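Side-chain contact in uncharacterized ACR, COG1565 superfamily (Burkholderia thailandensis, PDB 4F3N), which is of unknown function but belongs to the S-adenosyl-L-methionine-dependent methyltransferase superfamily and may be a protein-arginine methyltransferase: residues R230-R235 with Y270-H275. Sequence-based numbering, arbitrary orientation.
Sequences RGWCER and YVTETH
W232 and Y270 set their first torsions differently: the indole CG of W232 is anti to its own carbonyl carbon (chi1 -71°), whereas the tyrosine CG lies opposite the main-chain nitrogen (chi1 -158°). The two rings thereby meet between the two segments, whose strands flank strand 223-228, CH2 of W232 standing 3.8 Å from CD2 of Y270. The tyrosine carbon sits at the indole edge, close to its plane, while the indole carbon reaches the phenol ring obliquely, a contact at the indole edge, without stacking. CG2 of T272, 4.4 Å from CZ3 of W232, adds a looser methyl contact.

Farther along, R235 approaches V271 at about a right angle. Its side chain runs extended until CD and then bends at chi3 (-69°), which turns the guanidinium group over the valine. CG2 of V271 lies over one face, 3.3 Å above the plane and offset toward the rim, with NH1 of R235 as its nearest atom at 3.5 Å; CG1 of V271 is beside the same nitrogen at 3.8 Å.

No hydrogen bond joins the two segments, as befits strands that are not neighbours in their antiparallel sheet. Strand 223-228 pairs with both, and backbone bonds of R235 to L224 and of Y270 to K227 tie each segment to it. The polar ends likewise look elsewhere: NE of R235 forms a salt bridge with D249, and the hydroxyl of Y270 is hydrogen-bonded to the carbonyl oxygen of H308.

The example illustrates how side chains can bridge an intervening strand by van der Waals contact, with no hydrogen bond or salt bridge between them. The guanidinium group offers its flat face to a methyl while NE pairs with the carboxylate of D249, so the arginine can pack against valine without giving up its ionic partner.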
loop_
_atom_site.group_PDB
_atom_site.type_symbol
_atom_site.label_atom_id
_atom_site.label_comp_id
_atom_site.label_asym_id
_atom_site.label_seq_id
_atom_site.Cartn_x
_atom_site.Cartn_y
_atom_site.Cartn_z
ATOM N N ARG A 230 -25.873 -3.114 -20.589
ATOM C CA ARG A 230 -25.365 -2.310 -21.704
ATOM C C ARG A 230 -23.848 -2.286 -21.805
ATOM O O ARG A 230 -23.311 -1.706 -22.752
ATOM C CB ARG A 230 -25.875 -0.867 -21.596
ATOM N N GLY A 231 -23.161 -2.889 -20.826
ATOM C CA GLY A 231 -21.716 -2.919 -20.767
ATOM C C GLY A 231 -21.218 -2.271 -19.474
ATOM O O GLY A 231 -22.030 -1.833 -18.621
ATOM N N TRP A 232 -19.893 -2.197 -19.352
ATOM C CA TRP A 232 -19.258 -1.574 -18.173
ATOM C C TRP A 232 -19.563 -0.121 -18.081
ATOM O O TRP A 232 -19.700 0.549 -19.092
ATOM C CB TRP A 232 -17.770 -1.758 -18.217
ATOM C CG TRP A 232 -17.347 -3.170 -17.969
ATOM C CD1 TRP A 232 -17.037 -4.142 -18.908
ATOM C CD2 TRP A 232 -17.185 -3.813 -16.668
ATOM N NE1 TRP A 232 -16.675 -5.323 -18.295
ATOM C CE2 TRP A 232 -16.759 -5.193 -16.942
ATOM C CE3 TRP A 232 -17.361 -3.406 -15.344
ATOM C CZ2 TRP A 232 -16.501 -6.092 -15.916
ATOM C CZ3 TRP A 232 -17.094 -4.324 -14.330
ATOM C CH2 TRP A 232 -16.684 -5.631 -14.608
ATOM N N CYS A 233 -19.710 0.374 -16.859
ATOM C CA CYS A 233 -19.815 1.798 -16.630
ATOM C C CYS A 233 -19.082 2.166 -15.363
ATOM O O CYS A 233 -18.570 1.298 -14.665
ATOM C CB CYS A 233 -21.243 2.216 -16.513
ATOM S SG CYS A 233 -22.033 1.522 -15.091
ATOM N N GLU A 234 -19.049 3.457 -15.072
ATOM C CA GLU A 234 -18.345 3.921 -13.878
ATOM C C GLU A 234 -19.324 4.117 -12.735
ATOM O O GLU A 234 -20.381 4.730 -12.907
ATOM C CB GLU A 234 -17.568 5.203 -14.165
ATOM C CG GLU A 234 -16.757 5.642 -12.947
ATOM C CD GLU A 234 -15.563 6.515 -13.236
ATOM O OE1 GLU A 234 -15.447 7.082 -14.359
ATOM O OE2 GLU A 234 -14.720 6.610 -12.312
ATOM N N ARG A 235 -18.938 3.603 -11.558
ATOM C CA ARG A 235 -19.629 3.817 -10.338
ATOM C C ARG A 235 -18.965 4.991 -9.591
ATOM O O ARG A 235 -17.842 4.881 -9.129
ATOM C CB ARG A 235 -19.614 2.552 -9.499
ATOM C CG ARG A 235 -20.360 2.745 -8.183
ATOM C CD ARG A 235 -20.790 1.452 -7.548
ATOM N NE ARG A 235 -21.840 0.804 -8.325
ATOM C CZ ARG A 235 -22.548 -0.262 -7.965
ATOM N NH1 ARG A 235 -22.362 -0.882 -6.802
ATOM N NH2 ARG A 235 -23.459 -0.719 -8.806
ATOM N N TYR A 270 -21.613 -7.307 -11.393
ATOM C CA TYR A 270 -20.223 -7.263 -10.916
ATOM C C TYR A 270 -19.777 -5.838 -10.679
ATOM O O TYR A 270 -20.008 -4.952 -11.502
ATOM C CB TYR A 270 -19.337 -7.906 -11.970
ATOM C CG TYR A 270 -18.018 -8.427 -11.506
ATOM C CD1 TYR A 270 -17.824 -9.782 -11.321
ATOM C CD2 TYR A 270 -16.940 -7.577 -11.296
ATOM C CE1 TYR A 270 -16.601 -10.289 -10.946
ATOM C CE2 TYR A 270 -15.714 -8.093 -10.906
ATOM C CZ TYR A 270 -15.556 -9.448 -10.729
ATOM O OH TYR A 270 -14.335 -9.991 -10.319
ATOM N N VAL A 271 -19.117 -5.627 -9.549
ATOM C CA VAL A 271 -18.618 -4.310 -9.187
ATOM C C VAL A 271 -17.191 -4.519 -8.714
ATOM O O VAL A 271 -16.927 -5.445 -7.977
ATOM C CB VAL A 271 -19.482 -3.614 -8.112
ATOM C CG1 VAL A 271 -18.909 -2.217 -7.785
ATOM C CG2 VAL A 271 -20.908 -3.432 -8.619
ATOM N N THR A 272 -16.261 -3.699 -9.200
ATOM C CA THR A 272 -14.857 -3.885 -8.862
ATOM C C THR A 272 -14.099 -2.568 -8.998
ATOM O O THR A 272 -14.678 -1.513 -9.312
ATOM C CB THR A 272 -14.229 -5.018 -9.710
ATOM O OG1 THR A 272 -12.997 -5.427 -9.104
ATOM C CG2 THR A 272 -14.031 -4.566 -11.215
ATOM N N GLU A 273 -12.798 -2.620 -8.753
ATOM C CA GLU A 273 -11.968 -1.420 -8.698
ATOM C C GLU A 273 -10.989 -1.437 -9.828
ATOM O O GLU A 273 -10.510 -2.514 -10.214
ATOM C CB GLU A 273 -11.131 -1.391 -7.412
ATOM C CG GLU A 273 -11.898 -1.444 -6.126
ATOM C CD GLU A 273 -12.354 -2.845 -5.785
ATOM O OE1 GLU A 273 -11.625 -3.804 -6.141
ATOM O OE2 GLU A 273 -13.436 -2.996 -5.178
ATOM N N THR A 274 -10.703 -0.245 -10.364
ATOM C CA THR A 274 -9.512 0.006 -11.135
ATOM C C THR A 274 -8.506 0.874 -10.331
ATOM O O THR A 274 -8.881 1.616 -9.407
ATOM C CB THR A 274 -9.808 0.627 -12.516
ATOM O OG1 THR A 274 -10.359 1.933 -12.353
ATOM C CG2 THR A 274 -10.816 -0.249 -13.292
ATOM N N HIS A 275 -7.234 0.741 -10.707
ATOM C CA HIS A 275 -6.086 1.253 -9.939
ATOM C C HIS A 275 -5.201 2.195 -10.700
ATOM O O HIS A 275 -3.965 2.091 -10.638
ATOM C CB HIS A 275 -5.257 0.083 -9.399
ATOM C CG HIS A 275 -6.091 -0.958 -8.730
ATOM N ND1 HIS A 275 -6.659 -1.946 -9.420
ATOM C CD2 HIS A 275 -6.398 -1.159 -7.415
ATOM C CE1 HIS A 275 -7.342 -2.721 -8.583
ATOM N NE2 HIS A 275 -7.192 -2.234 -7.354
#